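Side-chain contacts in A-type flavoprotein (Giardia intestinalis, PDB 2Q9U), which scavenges dioxygen, probably by passing electrons from bound flavin mononucleotide to a mu-oxo-diiron centre: residues 268-273 and 314-319; 352-357 and 377-382. All blocks are in the same frame, centred on the assembly; numbering follows the deposited sequence.

Both interactions lie in the flavodoxin-like part of the chain and follow one another without crossing. Interaction 1 closes first: from the start of helix 269-283 the chain runs through strand 287-292, helix 298-306 and strand 310-314 before its loop returns to that helix. Interaction 2 then closes the shorter excursion from 352-357 through helix 356-367 to strand 378-381, within the beta-alpha-beta unit begun by strand 344-350. Their centres are about 9 Å apart, and both touch FMN. Thr317 of interaction 1 connects them directly, its OG1 lying 3.0 Å from Ala356 N, a probable hydrogen bond at the start of helix 356-367.

Interaction 1: 268-273 and 314-319; sequences GTTHRM and ASPTLN. With FMN (flavin mononucleotide), chain F.
Aliphatic packing beside a phosphate site joins Thr270, in the first turn of helix 269-283, to Ala314 and Pro316, where strand 310-314 gives way to the FMN-binding loop of the flavodoxin-like domain. Thr270 splits its branches between the two tasks. With chi1 at -55°, CG2 stands opposite the backbone N and meets Ala314 CB, methyl to methyl, at 3.7 Å. OG1 turns instead to the cofactor and donates to FMN O1P at 2.7 Å, passing Pro316 CD on the way. Thr270 N reaches the same O1P at 2.9 Å with an N-H...O angle of 157°, so two donors of one residue grip this oxygen. Thr269 does likewise for O3P, its N and OG1 each 2.9 Å from that atom. On the loop side, Pro316 CB rests 3.3 Å from FMN O5'. Farther along, Thr317 O accepts a bond from FMN O2', while Thr317 CG2 and Leu318 CD1 approach one face of the flavin, CD1 lying 3.3 Å from FMN C6. Within these segments the phosphate is thus held by hydroxyls and backbone N-H groups at a helix N terminus, whose dipole would probably help to stabilise its negative charge.

Interaction 2: 352-357 and 377-382; sequences WSNRAV and GITFKF. With FMN (flavin mononucleotide), chain F.
Thr379 sets its CG2 methyl into the angle between Asn354 and Val357. The methyl lies 3.3 Å from Asn354 OD1 and 3.5 Å from Val357 CG2, so one carbon carries both contacts. Its placement follows from chi1 of 58°, which puts CG2 opposite the carbonyl carbon, while OG1 lies on the ND2 side of the Asn354 amide. The Asn354 and Thr379 side chains cross at nearly a right angle; no hydrogen bond joins the segments, and the contact rests on packing. Both segments also extend to FMN. Trp352 N and Ser353 N converge on FMN O2, at 2.9 Å and 2.8 Å, with N-H...O angles of 170° and 169°. Two nearly straight bonds thus fix the pyrimidine carbonyl, and their donors would probably help to stabilise negative charge building up on the reduced flavin. The indole of Trp352 lies almost flat over the flavin, with FMN C2 3.5 Å above its centre and CH2 3.3 Å from FMN C10. Phe382 approaches the ribityl chain obliquely, and Trp153 of a second subunit meets Trp352 edge-to-face. Strand 378-381, outermost in the five-stranded parallel sheet of this chain, runs beside strand 344-350; Thr379 looks toward the start of helix 356-367, whereas Ile378 and Phe380 pack against helices 269-283 and 386-409.

Interaction 1: 268-273 and 314-319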
loop_
_atom_site.group_PDB
_atom_site.type_symbol
_atom_site.label_atom_id
_atom_site.label_comp_id
_atom_site.label_asym_id
_atom_site.label_seq_id
_atom_site.Cartn_x
_atom_site.Cartn_y
_atom_site.Cartn_z
ATOM N N GLY A 268 18.734 7.579 7.229
ATOM C CA GLY A 268 19.327 7.820 5.901
ATOM C C GLY A 268 20.847 7.813 5.802
ATOM O O GLY A 268 21.381 7.930 4.702
ATOM N N THR A 269 21.559 7.667 6.917
ATOM C CA THR A 269 23.034 7.639 6.826
ATOM C C THR A 269 23.562 6.324 6.238
ATOM O O THR A 269 24.533 6.334 5.462
ATOM C CB THR A 269 23.761 7.987 8.153
ATOM O OG1 THR A 269 23.541 6.958 9.122
ATOM C CG2 THR A 269 23.265 9.358 8.703
ATOM N N THR A 270 22.931 5.202 6.606
ATOM C CA THR A 270 23.267 3.907 5.988
ATOM C C THR A 270 22.958 3.961 4.478
ATOM O O THR A 270 23.701 3.412 3.643
ATOM C CB THR A 270 22.547 2.700 6.646
ATOM O OG1 THR A 270 22.817 2.667 8.053
ATOM C CG2 THR A 270 23.043 1.383 6.038
ATOM N N HIS A 271 21.854 4.621 4.140
ATOM C CA HIS A 271 21.512 4.902 2.732
ATOM C C HIS A 271 22.582 5.708 1.970
ATOM O O HIS A 271 22.959 5.344 0.851
ATOM C CB HIS A 271 20.159 5.597 2.628
ATOM C CG HIS A 271 19.761 5.886 1.221
ATOM N ND1 HIS A 271 19.077 4.975 0.446
ATOM C CD2 HIS A 271 20.011 6.954 0.418
ATOM C CE1 HIS A 271 18.896 5.481 -0.762
ATOM N NE2 HIS A 271 19.451 6.676 -0.805
ATOM N N ARG A 272 23.071 6.802 2.548
ATOM C CA ARG A 272 24.112 7.603 1.884
ATOM C C ARG A 272 25.425 6.815 1.697
ATOM O O ARG A 272 26.075 6.921 0.655
ATOM C CB ARG A 272 24.407 8.896 2.643
ATOM C CG ARG A 272 25.475 9.786 1.962
ATOM C CD ARG A 272 24.888 10.435 0.711
ATOM N NE ARG A 272 25.861 11.114 -0.165
ATOM C CZ ARG A 272 26.718 10.514 -0.998
ATOM N NH1 ARG A 272 26.822 9.188 -1.064
ATOM N NH2 ARG A 272 27.503 11.262 -1.755
ATOM N N MET A 273 25.799 6.026 2.693
ATOM C CA MET A 273 26.983 5.181 2.542
ATOM C C MET A 273 26.765 4.155 1.428
ATOM O O MET A 273 27.698 3.836 0.661
ATOM C CB MET A 273 27.326 4.480 3.835
ATOM C CG MET A 273 27.808 5.412 4.900
ATOM S SD MET A 273 29.528 5.829 4.618
ATOM C CE MET A 273 30.260 4.345 5.330
ATOM N N ALA A 314 22.746 -4.280 4.256
ATOM C CA ALA A 314 23.040 -3.220 5.207
ATOM C C ALA A 314 21.821 -2.884 6.036
ATOM O O ALA A 314 20.698 -2.977 5.560
ATOM C CB ALA A 314 23.544 -1.992 4.485
ATOM N N SER A 315 22.078 -2.483 7.274
ATOM C CA SER A 315 21.028 -2.034 8.188
ATOM C C SER A 315 21.667 -1.271 9.345
ATOM O O SER A 315 22.737 -1.667 9.814
ATOM C CB SER A 315 20.276 -3.255 8.765
ATOM O OG SER A 315 19.386 -2.885 9.798
ATOM N N PRO A 316 20.992 -0.206 9.839
ATOM C CA PRO A 316 21.371 0.263 11.176
ATOM C C PRO A 316 20.996 -0.738 12.247
ATOM O O PRO A 316 20.180 -1.654 12.014
ATOM C CB PRO A 316 20.560 1.573 11.337
ATOM C CG PRO A 316 19.387 1.415 10.446
ATOM C CD PRO A 316 19.941 0.631 9.236
ATOM N N THR A 317 21.615 -0.597 13.421
ATOM C CA THR A 317 21.224 -1.396 14.569
ATOM C C THR A 317 19.892 -0.861 15.106
ATOM O O THR A 317 19.747 0.333 15.411
ATOM C CB THR A 317 22.328 -1.425 15.662
ATOM O OG1 THR A 317 23.486 -2.112 15.149
ATOM C CG2 THR A 317 21.843 -2.186 16.904
ATOM N N LEU A 318 18.909 -1.752 15.166
ATOM C CA LEU A 318 17.626 -1.439 15.767
ATOM C C LEU A 318 17.393 -2.455 16.875
ATOM O O LEU A 318 17.301 -3.664 16.593
ATOM C CB LEU A 318 16.513 -1.524 14.713
ATOM C CG LEU A 318 15.063 -1.244 15.175
ATOM C CD1 LEU A 318 14.907 0.161 15.802
ATOM C CD2 LEU A 318 14.082 -1.423 13.991
ATOM N N ASN A 319 17.337 -1.970 18.120
ATOM C CA ASN A 319 17.066 -2.807 19.297
ATOM C C ASN A 319 17.971 -4.024 19.321
ATOM O O ASN A 319 17.489 -5.159 19.421
ATOM C CB ASN A 319 15.588 -3.233 19.342
ATOM C CG ASN A 319 14.633 -2.036 19.272
ATOM O OD1 ASN A 319 14.908 -0.991 19.847
ATOM N ND2 ASN A 319 13.533 -2.189 18.548
HETATM N N1 FMN F . 21.742 1.890 18.125
HETATM C C2 FMN F . 22.365 0.853 18.755
HETATM O O2 FMN F . 23.606 0.803 18.770
HETATM N N3 FMN F . 21.614 -0.112 19.399
HETATM C C4 FMN F . 20.229 -0.076 19.385
HETATM O O4 FMN F . 19.626 -1.039 19.858
HETATM C C4A FMN F . 19.578 0.982 18.726
HETATM N N5 FMN F . 18.192 1.099 18.702
HETATM C C5A FMN F . 17.610 2.178 18.045
HETATM C C6 FMN F . 16.218 2.308 18.010
HETATM C C7 FMN F . 15.609 3.387 17.345
HETATM C C7M FMN F . 14.125 3.582 17.516
HETATM C C8 FMN F . 16.392 4.353 16.717
HETATM C C8M FMN F . 15.780 5.466 15.902
HETATM C C9 FMN F . 17.781 4.230 16.753
HETATM C C9A FMN F . 18.398 3.150 17.412
HETATM N N10 FMN F . 19.785 3.026 17.436
HETATM C C10 FMN F . 20.365 1.970 18.107
HETATM C "C1'" FMN F . 20.682 4.032 16.777
HETATM C "C2'" FMN F . 20.729 3.865 15.260
HETATM O "O2'" FMN F . 21.370 2.654 14.866
HETATM C "C3'" FMN F . 21.396 5.138 14.732
HETATM O "O3'" FMN F . 20.440 6.182 14.835
HETATM C "C4'" FMN F . 21.866 5.062 13.294
HETATM O "O4'" FMN F . 22.682 6.190 13.009
HETATM C "C5'" FMN F . 20.700 5.057 12.315
HETATM O "O5'" FMN F . 21.188 4.763 11.017
HETATM P P FMN F . 20.401 5.338 9.759
HETATM O O1P FMN F . 20.908 4.550 8.563
HETATM O O2P FMN F . 18.937 5.111 10.001
HETATM O O3P FMN F . 20.661 6.823 9.570
#

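Interaction 2: 352-357 and 377-382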
loop_
_atom_site.group_PDB
_atom_site.type_symbol
_atom_site.label_atom_id
_atom_site.label_comp_id
_atom_site.label_asym_id
_atom_site.label_seq_id
_atom_site.Cartn_x
_atom_site.Cartn_y
_atom_site.Cartn_z
ATOM N N TRP A 352 25.143 3.058 19.745
ATOM C CA TRP A 352 25.956 2.775 20.932
ATOM C C TRP A 352 26.570 1.393 20.944
ATOM O O TRP A 352 27.653 1.209 21.498
ATOM C CB TRP A 352 25.181 3.024 22.233
ATOM C CG TRP A 352 23.814 2.415 22.287
ATOM C CD1 TRP A 352 23.465 1.221 22.835
ATOM C CD2 TRP A 352 22.613 2.983 21.750
ATOM N NE1 TRP A 352 22.110 1.011 22.686
ATOM C CE2 TRP A 352 21.569 2.084 22.021
ATOM C CE3 TRP A 352 22.327 4.173 21.060
ATOM C CZ2 TRP A 352 20.243 2.331 21.628
ATOM C CZ3 TRP A 352 21.012 4.420 20.667
ATOM C CH2 TRP A 352 19.987 3.496 20.956
ATOM N N SER A 353 25.909 0.429 20.309
ATOM C CA SER A 353 26.404 -0.938 20.287
ATOM C C SER A 353 26.167 -1.550 18.909
ATOM O O SER A 353 25.036 -1.669 18.466
ATOM C CB SER A 353 25.763 -1.777 21.398
ATOM O OG SER A 353 26.151 -3.156 21.313
ATOM N N ASN A 354 27.261 -1.877 18.229
ATOM C CA ASN A 354 27.220 -2.430 16.872
ATOM C C ASN A 354 26.697 -3.867 16.845
ATOM O O ASN A 354 27.414 -4.803 17.213
ATOM C CB ASN A 354 28.612 -2.323 16.233
ATOM C CG ASN A 354 28.701 -3.020 14.873
ATOM O OD1 ASN A 354 27.790 -2.911 14.048
ATOM N ND2 ASN A 354 29.801 -3.743 14.644
ATOM N N ARG A 355 25.448 -4.050 16.430
ATOM C CA ARG A 355 24.855 -5.402 16.418
ATOM C C ARG A 355 24.321 -5.870 15.066
ATOM O O ARG A 355 24.373 -7.063 14.763
ATOM C CB ARG A 355 23.758 -5.559 17.492
ATOM C CG ARG A 355 24.276 -5.352 18.948
ATOM C CD ARG A 355 25.188 -6.533 19.425
ATOM N NE ARG A 355 24.428 -7.776 19.520
ATOM C CZ ARG A 355 23.640 -8.132 20.541
ATOM N NH1 ARG A 355 23.500 -7.358 21.618
ATOM N NH2 ARG A 355 22.985 -9.283 20.479
ATOM N N ALA A 356 23.819 -4.938 14.263
ATOM C CA ALA A 356 23.200 -5.308 12.977
ATOM C C ALA A 356 24.227 -5.939 12.026
ATOM O O ALA A 356 23.976 -6.990 11.442
ATOM C CB ALA A 356 22.547 -4.098 12.336
ATOM N N VAL A 357 25.385 -5.305 11.894
ATOM C CA VAL A 357 26.399 -5.768 10.945
ATOM C C VAL A 357 26.956 -7.171 11.298
ATOM O O VAL A 357 26.969 -8.040 10.434
ATOM C CB VAL A 357 27.487 -4.715 10.714
ATOM C CG1 VAL A 357 28.657 -5.288 9.871
ATOM C CG2 VAL A 357 26.858 -3.482 10.022
ATOM N N GLY A 377 33.156 -5.582 7.760
ATOM C CA GLY A 377 32.344 -4.617 7.034
ATOM C C GLY A 377 32.736 -3.174 7.323
ATOM O O GLY A 377 33.908 -2.867 7.632
ATOM N N ILE A 378 31.769 -2.274 7.198
ATOM C CA ILE A 378 31.982 -0.884 7.593
ATOM C C ILE A 378 30.883 -0.524 8.570
ATOM O O ILE A 378 29.720 -0.698 8.273
ATOM C CB ILE A 378 31.987 0.100 6.395
ATOM C CG1 ILE A 378 33.194 -0.170 5.480
ATOM C CG2 ILE A 378 31.977 1.547 6.897
ATOM C CD1 ILE A 378 33.102 0.491 4.141
ATOM N N THR A 379 31.266 -0.084 9.764
ATOM C CA THR A 379 30.304 0.419 10.729
ATOM C C THR A 379 30.765 1.790 11.213
ATOM O O THR A 379 31.950 2.143 11.117
ATOM C CB THR A 379 30.114 -0.535 11.928
ATOM O OG1 THR A 379 31.371 -0.743 12.586
ATOM C CG2 THR A 379 29.622 -1.871 11.452
ATOM N N PHE A 380 29.813 2.564 11.708
ATOM C CA PHE A 380 30.100 3.907 12.185
ATOM C C PHE A 380 28.989 4.347 13.121
ATOM O O PHE A 380 27.838 3.912 12.996
ATOM C CB PHE A 380 30.240 4.892 11.013
ATOM C CG PHE A 380 29.043 4.928 10.110
ATOM C CD1 PHE A 380 28.868 3.945 9.117
ATOM C CD2 PHE A 380 28.082 5.924 10.256
ATOM C CE1 PHE A 380 27.751 3.961 8.285
ATOM C CE2 PHE A 380 26.970 5.966 9.431
ATOM C CZ PHE A 380 26.790 4.982 8.443
ATOM N N LYS A 381 29.334 5.209 14.063
ATOM C CA LYS A 381 28.381 5.769 15.011
ATOM C C LYS A 381 27.662 7.028 14.539
ATOM O O LYS A 381 28.257 8.039 14.323
ATOM C CB LYS A 381 29.026 5.932 16.399
ATOM C CG LYS A 381 28.248 6.706 17.363
ATOM C CD LYS A 381 29.082 7.024 18.593
ATOM C CE LYS A 381 29.774 5.834 19.113
ATOM N NZ LYS A 381 29.616 5.695 20.588
ATOM N N PHE A 382 26.373 6.885 14.330
ATOM C CA PHE A 382 25.440 7.951 14.018
ATOM C C PHE A 382 25.478 8.547 12.624
ATOM O O PHE A 382 24.496 8.538 11.957
ATOM C CB PHE A 382 25.397 9.007 15.096
ATOM C CG PHE A 382 24.578 8.623 16.258
ATOM C CD1 PHE A 382 23.252 8.309 16.099
ATOM C CD2 PHE A 382 25.136 8.522 17.495
ATOM C CE1 PHE A 382 22.524 7.918 17.131
ATOM C CE2 PHE A 382 24.370 8.143 18.558
ATOM C CZ PHE A 382 23.069 7.839 18.374
HETATM N N1 FMN F . 21.742 1.890 18.125
HETATM C C2 FMN F . 22.365 0.853 18.755
HETATM O O2 FMN F . 23.606 0.803 18.770
HETATM N N3 FMN F . 21.614 -0.112 19.399
HETATM C C4 FMN F . 20.229 -0.076 19.385
HETATM O O4 FMN F . 19.626 -1.039 19.858
HETATM C C4A FMN F . 19.578 0.982 18.726
HETATM N N5 FMN F . 18.192 1.099 18.702
HETATM C C5A FMN F . 17.610 2.178 18.045
HETATM C C6 FMN F . 16.218 2.308 18.010
HETATM C C7 FMN F . 15.609 3.387 17.345
HETATM C C7M FMN F . 14.125 3.582 17.516
HETATM C C8 FMN F . 16.392 4.353 16.717
HETATM C C8M FMN F . 15.780 5.466 15.902
HETATM C C9 FMN F . 17.781 4.230 16.753
HETATM C C9A FMN F . 18.398 3.150 17.412
HETATM N N10 FMN F . 19.785 3.026 17.436
HETATM C C10 FMN F . 20.365 1.970 18.107
HETATM C "C1'" FMN F . 20.682 4.032 16.777
HETATM C "C2'" FMN F . 20.729 3.865 15.260
HETATM O "O2'" FMN F . 21.370 2.654 14.866
HETATM C "C3'" FMN F . 21.396 5.138 14.732
HETATM O "O3'" FMN F . 20.440 6.182 14.835
HETATM C "C4'" FMN F . 21.866 5.062 13.294
HETATM O "O4'" FMN F . 22.682 6.190 13.009
HETATM C "C5'" FMN F . 20.700 5.057 12.315
HETATM O "O5'" FMN F . 21.188 4.763 11.017
HETATM P P FMN F . 20.401 5.338 9.759
HETATM O O1P FMN F . 20.908 4.550 8.563
HETATM O O2P FMN F . 18.937 5.111 10.001
HETATM O O3P FMN F . 20.661 6.823 9.570
#